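Local atomic coordinates of flavoenzyme PA4991 (Pseudomonas aeruginosa PAO1, PDB entry 5EZ7), a protein that binds one FAD per subunit and probably acts as an FAD-dependent oxidoreductase on a substrate that is still unknown. Residues A[23-28]-A[87-92]; A[136-141]-A[240-245]; A[217-222]-A[334-339]; A[228-233]-A[310-315]. All blocks are in the same frame, centred on the assembly; numbering follows the deposited sequence.

Interaction 1 of 4, residues A[23-28]-A[87-92]; sequences NARLRR and GELDLR
Arg25 NH1 meets Glu88 OE1 at 2.8 Å in a salt bridge between the helix 23-28 and the loop 87-92. The two groups are steeply turned against each other, guanidinium and carboxylate planes standing 83° apart, so one nitrogen and one oxygen carry the pairing in place of a two-pronged grip. The Arg25 chain is folded, bent at chi2 (-85°), which turns CD, and again at chi3, which turns NE. Both charges are shared further, since Arg25 NH2 forms a salt bridge with Asp355 of helix 350-364 and Glu88 OE2 one with Arg78 of helix 75-82.

Arg28 behaves differently. It is extended from CG to NE, with CD 3.4 Å from Glu88 O and that carbonyl over one face of the guanidinium. Asp90 N lies at the edge of the guanidinium, 3.3 Å from Arg28 NH2; both are donors, and a water resolves the encounter by accepting from Arg28 NH2 at 3.0 Å and from Asp90 N at 2.9 Å. Between the two arginines Leu89 inserts its CD2 methyl, 3.6 Å from Ala24 CB. Alanine suits this spot because its short side chain lets the leucine come close to the helix backbone.

Beyond, Asp90 OD1 accepts from Arg92 N in an Asx turn, while Arg92 also holds the carboxylate side-on through NE and NH1. One shared ion pair, a water bridge and a small apolar patch thus tie the loop to the helix of the Rossmann-type FAD-binding unit. Asp355, Arg25, Glu88 and Arg78 form a row of alternating charges that probably keeps each member ionised.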
# COMPACT_ATOMS: atom_id res chain seq x y z
N ASN A 23 -2.56 6.91 11.11
CA ASN A 23 -3.42 8.01 11.54
C ASN A 23 -4.69 7.47 12.19
O ASN A 23 -5.13 7.95 13.22
CB ASN A 23 -3.76 8.90 10.36
CG ASN A 23 -4.44 10.21 10.76
OD1 ASN A 23 -3.97 10.90 11.66
ND2 ASN A 23 -5.50 10.58 10.05
N ALA A 24 -5.28 6.44 11.59
CA ALA A 24 -6.51 5.92 12.10
C ALA A 24 -6.33 5.26 13.49
O ALA A 24 -7.17 5.45 14.37
CB ALA A 24 -7.08 4.94 11.10
N ARG A 25 -5.27 4.49 13.66
CA ARG A 25 -4.89 3.94 14.94
C ARG A 25 -4.71 5.00 16.06
O ARG A 25 -5.22 4.83 17.19
CB ARG A 25 -3.60 3.12 14.79
CG ARG A 25 -3.82 1.76 14.09
CD ARG A 25 -4.26 0.63 15.05
NE ARG A 25 -3.16 0.38 15.98
CZ ARG A 25 -2.05 -0.32 15.70
NH1 ARG A 25 -1.85 -0.96 14.52
NH2 ARG A 25 -1.11 -0.40 16.63
N LEU A 26 -3.99 6.08 15.73
CA LEU A 26 -3.68 7.11 16.70
C LEU A 26 -4.94 7.84 17.18
O LEU A 26 -5.15 7.98 18.42
CB LEU A 26 -2.65 8.09 16.15
CG LEU A 26 -1.23 7.52 16.04
CD1 LEU A 26 -0.29 8.49 15.37
CD2 LEU A 26 -0.62 7.09 17.37
N ARG A 27 -5.77 8.26 16.23
CA ARG A 27 -7.05 8.86 16.53
C ARG A 27 -7.94 7.96 17.36
O ARG A 27 -8.62 8.41 18.27
CB ARG A 27 -7.79 9.12 15.26
CG ARG A 27 -7.20 10.26 14.49
CD ARG A 27 -8.05 10.48 13.23
NE ARG A 27 -9.23 11.28 13.50
CZ ARG A 27 -9.18 12.57 13.81
NH1 ARG A 27 -8.02 13.23 13.92
NH2 ARG A 27 -10.30 13.22 14.00
N ARG A 28 -7.92 6.68 17.04
CA ARG A 28 -8.69 5.71 17.80
C ARG A 28 -8.17 5.62 19.23
O ARG A 28 -8.95 5.50 20.15
CB ARG A 28 -8.61 4.35 17.15
CG ARG A 28 -9.69 3.42 17.63
CD ARG A 28 -9.49 2.06 16.99
NE ARG A 28 -10.32 1.05 17.64
CZ ARG A 28 -11.18 0.22 17.03
NH1 ARG A 28 -11.85 -0.66 17.78
NH2 ARG A 28 -11.39 0.25 15.72
N GLY A 87 -11.84 -5.82 15.15
CA GLY A 87 -10.50 -5.58 14.63
C GLY A 87 -9.87 -4.35 15.25
O GLY A 87 -10.54 -3.58 15.92
N GLU A 88 -8.58 -4.14 14.99
CA GLU A 88 -7.88 -2.93 15.47
C GLU A 88 -8.30 -1.60 14.77
O GLU A 88 -8.01 -0.53 15.29
CB GLU A 88 -6.36 -3.11 15.35
CG GLU A 88 -5.88 -3.03 13.91
CD GLU A 88 -4.49 -3.62 13.73
OE1 GLU A 88 -3.55 -2.83 13.40
OE2 GLU A 88 -4.34 -4.86 13.93
N LEU A 89 -8.95 -1.69 13.60
CA LEU A 89 -9.65 -0.55 12.98
C LEU A 89 -11.04 -0.97 12.50
O LEU A 89 -11.30 -2.14 12.22
CB LEU A 89 -8.86 -0.02 11.79
CG LEU A 89 -7.53 0.71 12.05
CD1 LEU A 89 -6.93 1.13 10.71
CD2 LEU A 89 -7.67 1.93 12.98
N ASP A 90 -11.96 -0.00 12.45
CA ASP A 90 -13.26 -0.23 11.85
C ASP A 90 -13.22 -0.09 10.33
O ASP A 90 -13.46 0.98 9.80
CB ASP A 90 -14.30 0.73 12.42
CG ASP A 90 -15.70 0.31 12.08
OD1 ASP A 90 -15.90 -0.64 11.30
OD2 ASP A 90 -16.63 0.91 12.62
N LEU A 91 -12.95 -1.18 9.64
CA LEU A 91 -13.05 -1.24 8.19
C LEU A 91 -14.29 -2.02 7.79
O LEU A 91 -14.28 -2.68 6.76
CB LEU A 91 -11.80 -1.90 7.59
CG LEU A 91 -10.43 -1.34 7.96
CD1 LEU A 91 -9.34 -2.02 7.16
CD2 LEU A 91 -10.32 0.17 7.82
N ARG A 92 -15.37 -1.95 8.56
CA ARG A 92 -16.57 -2.68 8.15
C ARG A 92 -17.13 -2.09 6.85
O ARG A 92 -17.19 -0.87 6.69
CB ARG A 92 -17.62 -2.67 9.24
CG ARG A 92 -17.36 -3.72 10.31
CD ARG A 92 -18.26 -3.55 11.50
NE ARG A 92 -18.21 -2.18 11.99
CZ ARG A 92 -18.78 -1.76 13.12
NH1 ARG A 92 -18.67 -0.48 13.45
NH2 ARG A 92 -19.43 -2.59 13.93
O HOH W 1 -11.30 2.51 13.68

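Interaction 2 of 4, residues A[136-141]-A[240-245]; sequences PALRDK and KPLYAH
Pro136 and Ala137, in a short 3-10 segment, lie against Pro241 at the foot of the approach to strand 244-246. The two proline rings cross at about a right angle: Pro136 CB comes 3.7 Å from Pro241 CD, and the CG atoms of the rings are 4.0 Å apart. Pro136 CD also sits 3.6 Å from Pro241 O. Rigid and compact, the prolines can pack in this way at a partly exposed border without long side chains that would have to be ordered.

The carbonyl of Pro241 has a second task, accepting a hydrogen bond from Ala137 N at 3.3 Å with an N-H...O angle of 154°. The donor stands 26° from the carbonyl plane. Ala137 supplies the N-H and, being small, sets its CB only 3.6 Å from Lys240 O.

Here the loop linking strands 127-129 and 146-149 is joined to the segment leading into strand 244-246, all three strands belonging to one mixed sheet. Trp302 NE1 bonds to Ala137 O and Trp269 NE1 to Lys240 O, so indoles from elsewhere in the chain satisfy carbonyls on both segments.

On the buried side, Ala137 CB rests 3.8 Å from Leu242 CB. Leu242 holds CG anti to its backbone N (chi1 179°). Its CD2 lies near the Ala137 methyl, while its other branch, CD1, faces Leu138 CG at 4.3 Å. Leu300 packs on both leucines. Lys240 contributes its aliphatic part alone: CB lies beside Ala137, CD lies near Pro136 O, and the ammonium end leads away from the contact, as befits an exposed lysine.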
# COMPACT_ATOMS: atom_id res chain seq x y z
N PRO A 136 -12.98 -18.72 -10.88
CA PRO A 136 -13.69 -18.75 -12.17
C PRO A 136 -12.80 -18.94 -13.41
O PRO A 136 -13.13 -19.74 -14.29
CB PRO A 136 -14.37 -17.38 -12.19
CG PRO A 136 -14.71 -17.13 -10.76
CD PRO A 136 -13.52 -17.66 -10.00
N ALA A 137 -11.67 -18.24 -13.45
CA ALA A 137 -10.71 -18.31 -14.55
C ALA A 137 -9.98 -19.67 -14.71
O ALA A 137 -9.32 -19.89 -15.72
CB ALA A 137 -9.70 -17.18 -14.43
N LEU A 138 -10.07 -20.54 -13.70
CA LEU A 138 -9.48 -21.88 -13.74
C LEU A 138 -10.51 -23.03 -13.74
O LEU A 138 -10.14 -24.20 -13.55
CB LEU A 138 -8.55 -22.03 -12.54
CG LEU A 138 -7.42 -21.03 -12.39
CD1 LEU A 138 -6.68 -21.35 -11.12
CD2 LEU A 138 -6.47 -21.11 -13.56
N ARG A 139 -11.79 -22.71 -13.94
CA ARG A 139 -12.84 -23.74 -13.97
C ARG A 139 -12.86 -24.55 -15.23
O ARG A 139 -13.38 -25.64 -15.22
CB ARG A 139 -14.23 -23.15 -13.68
CG ARG A 139 -14.56 -23.16 -12.20
CD ARG A 139 -15.69 -22.20 -11.85
NE ARG A 139 -15.59 -21.74 -10.46
CZ ARG A 139 -16.24 -20.71 -9.94
NH1 ARG A 139 -17.07 -19.97 -10.67
NH2 ARG A 139 -16.05 -20.40 -8.66
N ASP A 140 -12.28 -24.04 -16.30
CA ASP A 140 -12.20 -24.72 -17.60
C ASP A 140 -11.66 -26.16 -17.52
O ASP A 140 -10.85 -26.48 -16.65
CB ASP A 140 -11.31 -23.91 -18.56
CG ASP A 140 -11.54 -24.27 -20.02
OD1 ASP A 140 -12.52 -23.73 -20.60
OD2 ASP A 140 -10.77 -25.08 -20.57
N LYS A 141 -12.11 -27.00 -18.45
CA LYS A 141 -11.70 -28.41 -18.53
C LYS A 141 -10.24 -28.57 -18.96
O LYS A 141 -9.59 -29.58 -18.64
CB LYS A 141 -12.59 -29.18 -19.51
CG LYS A 141 -14.08 -29.02 -19.27
CD LYS A 141 -14.89 -30.19 -19.80
CE LYS A 141 -14.86 -31.39 -18.86
NZ LYS A 141 -15.60 -31.16 -17.58
N LYS A 240 -12.30 -13.44 -16.61
CA LYS A 240 -12.98 -14.05 -15.49
C LYS A 240 -12.10 -13.79 -14.26
O LYS A 240 -10.86 -13.73 -14.38
CB LYS A 240 -13.20 -15.54 -15.72
CG LYS A 240 -14.07 -15.81 -16.95
CD LYS A 240 -14.74 -17.17 -16.89
CE LYS A 240 -15.59 -17.50 -18.11
NZ LYS A 240 -14.80 -18.12 -19.23
N PRO A 241 -12.74 -13.61 -13.09
CA PRO A 241 -11.96 -13.27 -11.89
C PRO A 241 -10.87 -14.34 -11.54
O PRO A 241 -11.10 -15.55 -11.65
CB PRO A 241 -12.99 -13.14 -10.79
CG PRO A 241 -14.33 -13.20 -11.44
CD PRO A 241 -14.19 -13.71 -12.83
N LEU A 242 -9.72 -13.83 -11.12
CA LEU A 242 -8.57 -14.58 -10.79
C LEU A 242 -7.64 -13.78 -9.87
O LEU A 242 -7.32 -12.56 -10.14
CB LEU A 242 -7.84 -14.87 -12.07
CG LEU A 242 -6.54 -15.65 -11.97
CD1 LEU A 242 -6.71 -16.99 -11.21
CD2 LEU A 242 -6.06 -15.84 -13.39
N TYR A 243 -7.19 -14.44 -8.81
CA TYR A 243 -6.26 -13.86 -7.83
C TYR A 243 -5.24 -14.95 -7.48
O TYR A 243 -5.58 -15.86 -6.73
CB TYR A 243 -7.02 -13.37 -6.59
CG TYR A 243 -8.13 -12.41 -6.95
CD1 TYR A 243 -9.39 -12.86 -7.36
CD2 TYR A 243 -7.90 -11.05 -6.95
CE1 TYR A 243 -10.38 -11.95 -7.72
CE2 TYR A 243 -8.88 -10.15 -7.32
CZ TYR A 243 -10.10 -10.60 -7.71
OH TYR A 243 -11.03 -9.65 -8.08
N ALA A 244 -4.04 -14.90 -8.06
CA ALA A 244 -3.15 -16.04 -7.95
C ALA A 244 -1.69 -15.75 -8.22
O ALA A 244 -1.36 -14.90 -9.02
CB ALA A 244 -3.65 -17.15 -8.88
N HIS A 245 -0.81 -16.47 -7.52
CA HIS A 245 0.60 -16.56 -7.89
C HIS A 245 0.78 -17.81 -8.77
O HIS A 245 0.42 -18.89 -8.32
CB HIS A 245 1.48 -16.75 -6.66
CG HIS A 245 1.36 -15.68 -5.63
ND1 HIS A 245 1.60 -14.34 -5.89
CD2 HIS A 245 1.11 -15.75 -4.30
CE1 HIS A 245 1.46 -13.64 -4.78
NE2 HIS A 245 1.15 -14.48 -3.80

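Interaction 3 of 4, residues A[217-222]-A[334-339]; sequences LGLEQP and AEQGRL
Leu219 CD1 and Leu339 CD2 touch at 3.6 Å, the tightest of the apolar contacts that make up this interface. The two leucines reach toward each other tip to tip, and Leu217 does the same from two residues earlier, its CD1 lying 4.0 Å from both methyls of Leu339. Chi1 of Leu339 (-179°) sets CG anti to the backbone N; of its two methyls, CD2 meets both partners and CD1 meets Leu217. A second apolar pairing lies further along: Pro222 CG rests 4.0 Å from Ala334 CB. The proline follows a cis peptide bond, and the small alanine lets its ring come near the strand. Gln336 adds a looser contact, its CG 4.4 Å from Leu219 CD2.

Backbone hydrogen bonds work within each side and shape it. Gln336 and Leu339 bond to each other both ways, N to O at 3.0 Å each, closing a type II' turn in which Gly337 takes the positive phi that glycine tolerates. Gly218 does likewise as the C-prime residue of a Schellman motif, with Leu219 N bonded to Leu214 O.

The motif ends helix 210-216, and the loop that follows packs over the hairpin of strands 332-336 and 339-343 at one margin of the six-stranded sheet. Leu214 of that helix touches both Pro222 and Leu339, while Val202 and Leu204 of the adjacent strand 201-204 also touch Leu339.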
# COMPACT_ATOMS: atom_id res chain seq x y z
N LEU A 217 15.26 18.23 6.23
CA LEU A 217 15.63 18.28 7.63
C LEU A 217 17.15 18.18 7.88
O LEU A 217 17.57 18.06 9.01
CB LEU A 217 14.93 17.14 8.35
CG LEU A 217 13.41 17.28 8.26
CD1 LEU A 217 12.70 15.94 8.34
CD2 LEU A 217 12.94 18.17 9.37
N GLY A 218 17.97 18.28 6.83
CA GLY A 218 19.41 18.07 6.93
C GLY A 218 19.88 16.68 7.30
O GLY A 218 20.96 16.54 7.83
N LEU A 219 19.09 15.65 7.00
CA LEU A 219 19.45 14.25 7.30
C LEU A 219 19.66 13.41 6.05
O LEU A 219 19.08 13.65 5.01
CB LEU A 219 18.36 13.60 8.13
CG LEU A 219 18.05 14.28 9.46
CD1 LEU A 219 16.85 13.59 10.09
CD2 LEU A 219 19.28 14.28 10.37
N GLU A 220 20.52 12.41 6.19
CA GLU A 220 20.80 11.46 5.13
C GLU A 220 20.53 9.98 5.52
O GLU A 220 20.49 9.09 4.66
CB GLU A 220 22.26 11.65 4.72
CG GLU A 220 22.53 13.07 4.24
CD GLU A 220 23.82 13.19 3.44
OE1 GLU A 220 24.05 12.35 2.54
OE2 GLU A 220 24.61 14.13 3.71
N GLN A 221 20.38 9.73 6.82
CA GLN A 221 19.86 8.48 7.35
C GLN A 221 18.43 8.65 7.82
O GLN A 221 18.03 9.75 8.21
CB GLN A 221 20.73 8.00 8.52
CG GLN A 221 22.12 7.62 8.09
CD GLN A 221 22.07 6.79 6.81
OE1 GLN A 221 22.74 7.11 5.83
NE2 GLN A 221 21.27 5.73 6.81
N PRO A 222 17.63 7.59 7.73
CA PRO A 222 17.93 6.32 7.01
C PRO A 222 17.89 6.44 5.48
O PRO A 222 17.02 7.12 4.94
CB PRO A 222 16.81 5.41 7.46
CG PRO A 222 15.65 6.34 7.75
CD PRO A 222 16.23 7.66 8.19
N ALA A 334 12.77 4.26 11.92
CA ALA A 334 13.90 4.89 12.55
C ALA A 334 13.50 6.23 13.19
O ALA A 334 12.45 6.80 12.85
CB ALA A 334 14.96 5.13 11.52
N GLU A 335 14.36 6.75 14.06
CA GLU A 335 14.15 8.05 14.66
C GLU A 335 15.40 8.85 14.87
O GLU A 335 16.41 8.31 15.05
CB GLU A 335 13.48 7.91 16.02
CG GLU A 335 13.96 6.73 16.82
CD GLU A 335 13.31 6.66 18.18
OE1 GLU A 335 13.00 7.71 18.81
OE2 GLU A 335 13.12 5.53 18.64
N GLN A 336 15.26 10.17 14.84
CA GLN A 336 16.26 11.12 15.26
C GLN A 336 15.48 12.21 16.05
O GLN A 336 14.66 12.93 15.49
CB GLN A 336 17.02 11.64 14.04
CG GLN A 336 17.94 12.85 14.28
CD GLN A 336 19.31 12.50 14.87
OE1 GLN A 336 20.11 11.85 14.21
NE2 GLN A 336 19.60 12.95 16.10
N GLY A 337 15.71 12.30 17.35
CA GLY A 337 15.02 13.24 18.19
C GLY A 337 13.52 12.96 18.13
O GLY A 337 13.10 11.83 18.33
N ARG A 338 12.74 13.96 17.75
CA ARG A 338 11.28 13.83 17.71
C ARG A 338 10.75 13.39 16.33
O ARG A 338 9.54 13.43 16.08
CB ARG A 338 10.66 15.15 18.10
CG ARG A 338 11.51 15.89 19.10
CD ARG A 338 10.74 16.60 20.14
NE ARG A 338 9.70 17.45 19.60
CZ ARG A 338 8.90 18.17 20.37
NH1 ARG A 338 9.08 18.14 21.70
NH2 ARG A 338 7.92 18.92 19.83
N LEU A 339 11.68 12.99 15.46
CA LEU A 339 11.35 12.61 14.10
C LEU A 339 11.33 11.11 14.02
O LEU A 339 12.24 10.43 14.53
CB LEU A 339 12.37 13.15 13.13
CG LEU A 339 12.07 12.80 11.67
CD1 LEU A 339 10.95 13.67 11.12
CD2 LEU A 339 13.35 12.95 10.85

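Interaction 4 of 4, residues A[228-233]-A[310-315]; sequences PLHMVM and WATLRV. With FAD (flavin-adenine dinucleotide), chain B.
His230 holds its CG anti to the backbone N (chi1 -160°), and Thr312 places OG1 between its N and carbonyl carbon (chi1 81°), an arrangement that lets the two side chains meet across neighbouring strands. His230 NE2 and Thr312 OG1 form a 2.8 Å hydrogen bond, the hydroxyl lying at the ring edge and in its plane; either could be the donor. On one face of the same imidazole the Arg314 guanidinium stacks, centres 3.9 Å apart and planes at 29°. Gly280 O, by bonding to His230 ND1, fixes the ring from its other nitrogen.

The strands run antiparallel, and the pairs Leu229-Val315, Met231-Leu313 and Met233-Ala311 are hydrogen-bonded, each through two N-H...O bonds. His230-Arg314 and Val232-Thr312 are the non-hydrogen-bonded pairs between them. A water joins the strands too, donating to Leu229 O and accepting from Arg314 NE.

Alternation puts histidine, threonine and arginine on one face, with helix 285-299 packing on Val232 and Thr312 there, and apolar residues on the other. That second face meets the flavin: Leu229 CD1 and Met231 CG each lie 3.6 Å from FAD C7M, and Val315 CG1 is 3.8 Å from C8M. In Met231 the bend at chi2 turns SD near C7M, and chi3 then places CE. Leucine, valine and flexible methionine suit the methyl-bearing dimethylbenzene edge, which offers no polar groups. The strand pair therefore contacts this end of the isoalloxazine through apolar carbon and sulfur contacts, while polar bonds on the far face orient the histidine.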
# COMPACT_ATOMS: atom_id res chain seq x y z
N PRO A 228 12.42 -0.69 -9.10
CA PRO A 228 11.31 -0.50 -10.03
C PRO A 228 10.55 -1.82 -10.36
O PRO A 228 11.06 -2.92 -10.17
CB PRO A 228 12.02 0.10 -11.25
CG PRO A 228 13.37 -0.55 -11.23
CD PRO A 228 13.73 -0.70 -9.78
N LEU A 229 9.30 -1.66 -10.76
CA LEU A 229 8.48 -2.73 -11.33
C LEU A 229 7.95 -2.26 -12.69
O LEU A 229 7.76 -1.07 -12.89
CB LEU A 229 7.29 -3.03 -10.40
CG LEU A 229 7.64 -3.87 -9.16
CD1 LEU A 229 6.48 -3.84 -8.21
CD2 LEU A 229 7.96 -5.32 -9.49
N HIS A 230 7.74 -3.20 -13.62
CA HIS A 230 7.00 -2.95 -14.90
C HIS A 230 5.74 -3.82 -14.96
O HIS A 230 5.76 -4.93 -15.51
CB HIS A 230 7.89 -3.28 -16.10
CG HIS A 230 7.44 -2.65 -17.39
ND1 HIS A 230 8.17 -2.79 -18.55
CD2 HIS A 230 6.40 -1.85 -17.69
CE1 HIS A 230 7.59 -2.09 -19.52
NE2 HIS A 230 6.51 -1.51 -19.02
N MET A 231 4.67 -3.30 -14.39
CA MET A 231 3.41 -4.02 -14.29
C MET A 231 2.67 -3.93 -15.61
O MET A 231 2.82 -2.94 -16.32
CB MET A 231 2.53 -3.38 -13.21
CG MET A 231 3.12 -3.32 -11.80
SD MET A 231 3.50 -4.90 -11.06
CE MET A 231 1.82 -5.44 -10.72
N VAL A 232 1.85 -4.95 -15.92
CA VAL A 232 1.09 -5.02 -17.15
C VAL A 232 -0.38 -5.05 -16.80
O VAL A 232 -0.78 -5.67 -15.84
CB VAL A 232 1.47 -6.28 -17.97
CG1 VAL A 232 0.72 -6.30 -19.30
CG2 VAL A 232 2.95 -6.29 -18.26
N MET A 233 -1.20 -4.36 -17.58
CA MET A 233 -2.67 -4.38 -17.38
C MET A 233 -3.32 -4.86 -18.69
O MET A 233 -2.97 -4.36 -19.77
CB MET A 233 -3.20 -2.98 -17.04
CG MET A 233 -2.78 -2.41 -15.69
SD MET A 233 -3.24 -0.68 -15.39
CE MET A 233 -2.11 0.18 -16.44
N TRP A 310 -4.38 -3.25 -23.80
CA TRP A 310 -3.14 -3.55 -23.11
C TRP A 310 -2.41 -2.26 -22.78
O TRP A 310 -2.27 -1.38 -23.62
CB TRP A 310 -2.21 -4.35 -23.99
CG TRP A 310 -2.74 -5.64 -24.42
CD1 TRP A 310 -3.56 -5.89 -25.51
CD2 TRP A 310 -2.50 -6.92 -23.81
NE1 TRP A 310 -3.83 -7.23 -25.59
CE2 TRP A 310 -3.20 -7.88 -24.56
CE3 TRP A 310 -1.75 -7.34 -22.70
CZ2 TRP A 310 -3.19 -9.23 -24.23
CZ3 TRP A 310 -1.74 -8.67 -22.37
CH2 TRP A 310 -2.45 -9.61 -23.13
N ALA A 311 -1.92 -2.18 -21.55
CA ALA A 311 -1.07 -1.07 -21.13
C ALA A 311 -0.04 -1.58 -20.12
O ALA A 311 -0.16 -2.69 -19.61
CB ALA A 311 -1.94 0.01 -20.51
N THR A 312 0.97 -0.78 -19.83
CA THR A 312 1.89 -1.12 -18.77
C THR A 312 2.07 0.06 -17.85
O THR A 312 1.66 1.19 -18.16
CB THR A 312 3.24 -1.59 -19.29
OG1 THR A 312 4.04 -0.45 -19.63
CG2 THR A 312 3.06 -2.54 -20.48
N LEU A 313 2.66 -0.22 -16.69
CA LEU A 313 2.86 0.78 -15.68
C LEU A 313 4.23 0.59 -15.02
O LEU A 313 4.52 -0.50 -14.52
CB LEU A 313 1.77 0.59 -14.67
CG LEU A 313 1.82 1.49 -13.44
CD1 LEU A 313 1.46 2.92 -13.84
CD2 LEU A 313 0.84 0.95 -12.44
N ARG A 314 5.04 1.65 -15.01
CA ARG A 314 6.35 1.67 -14.36
C ARG A 314 6.16 2.35 -13.02
O ARG A 314 5.54 3.40 -12.96
CB ARG A 314 7.38 2.40 -15.21
CG ARG A 314 7.28 2.05 -16.69
CD ARG A 314 8.48 2.49 -17.53
NE ARG A 314 9.45 1.46 -17.35
CZ ARG A 314 9.93 0.60 -18.25
NH1 ARG A 314 9.65 0.66 -19.54
NH2 ARG A 314 10.78 -0.33 -17.81
N VAL A 315 6.62 1.73 -11.95
CA VAL A 315 6.56 2.34 -10.62
C VAL A 315 7.66 1.78 -9.75
O VAL A 315 8.01 0.60 -9.82
CB VAL A 315 5.17 2.17 -9.96
CG1 VAL A 315 4.74 0.72 -9.91
CG2 VAL A 315 5.12 2.75 -8.56
PA FAD B . 2.90 5.40 -0.64
O1A FAD B . 1.65 4.65 -0.96
O2A FAD B . 3.93 5.66 -1.70
O5B FAD B . 2.45 6.76 0.03
C5B FAD B . 3.35 7.83 0.25
C4B FAD B . 2.50 9.09 0.22
O4B FAD B . 3.31 10.21 0.63
C3B FAD B . 1.96 9.37 -1.19
O3B FAD B . 0.54 9.49 -1.18
C2B FAD B . 2.65 10.67 -1.58
O2B FAD B . 1.88 11.53 -2.41
C1B FAD B . 2.97 11.29 -0.22
N9A FAD B . 4.11 12.22 -0.26
C8A FAD B . 5.28 12.02 -0.89
N7A FAD B . 6.09 13.08 -0.71
C5A FAD B . 5.44 13.97 0.05
C6A FAD B . 5.74 15.30 0.59
N6A FAD B . 6.94 15.85 0.33
N1A FAD B . 4.81 15.91 1.35
C2A FAD B . 3.62 15.33 1.60
N3A FAD B . 3.28 14.12 1.13
C4A FAD B . 4.13 13.40 0.36
N1 FAD B . 2.20 -4.92 -0.88
C2 FAD B . 1.40 -5.92 -0.46
O2 FAD B . 1.34 -6.18 0.77
N3 FAD B . 0.66 -6.65 -1.31
C4 FAD B . 0.67 -6.44 -2.63
O4 FAD B . -0.03 -7.13 -3.40
C4X FAD B . 1.51 -5.37 -3.16
N5 FAD B . 1.57 -5.11 -4.48
C5X FAD B . 2.34 -4.11 -4.95
C6 FAD B . 2.35 -3.86 -6.32
C7 FAD B . 3.12 -2.85 -6.84
C7M FAD B . 3.11 -2.59 -8.32
C8 FAD B . 3.93 -1.99 -5.93
C8M FAD B . 4.78 -0.86 -6.44
C9 FAD B . 3.92 -2.25 -4.57
C9A FAD B . 3.15 -3.28 -4.03
N10 FAD B . 3.12 -3.56 -2.63
C10 FAD B . 2.29 -4.59 -2.17
C1' FAD B . 3.87 -2.77 -1.67
C2' FAD B . 3.00 -1.60 -1.24
O2' FAD B . 2.35 -0.99 -2.36
C3' FAD B . 3.82 -0.57 -0.47
O3' FAD B . 4.65 -1.26 0.48
C4' FAD B . 2.91 0.41 0.27
O4' FAD B . 1.76 0.75 -0.51
C5' FAD B . 3.63 1.69 0.62
O5' FAD B . 2.79 2.50 1.44
P FAD B . 3.28 3.96 1.86
O1P FAD B . 2.11 4.71 2.45
O2P FAD B . 4.53 3.77 2.65
O3P FAD B . 3.76 4.59 0.46
O HOH W 2 9.72 -0.08 -14.76

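In the fold
Interactions 2 and 4 belong to the same eight-stranded mixed sheet, strand 224-236 being followed in the chain by strand 244-246; their nearest atoms are about 10 Å apart. Interaction 4 touches the flavin directly, whereas in interaction 2 the side chain of Leu242 is about 14 Å from FAD. Interactions 1 and 3 lie in the part of the molecule that holds the Rossmann-type sheet, with nearest atoms about 11 Å apart. The segments of interaction 4 are nested in sequence between those of interaction 3, so the chain passes from one sheet to the other and back. Interactions 1 and 4 lie on opposite sides of the chain's centre, their centres 32 Å apart.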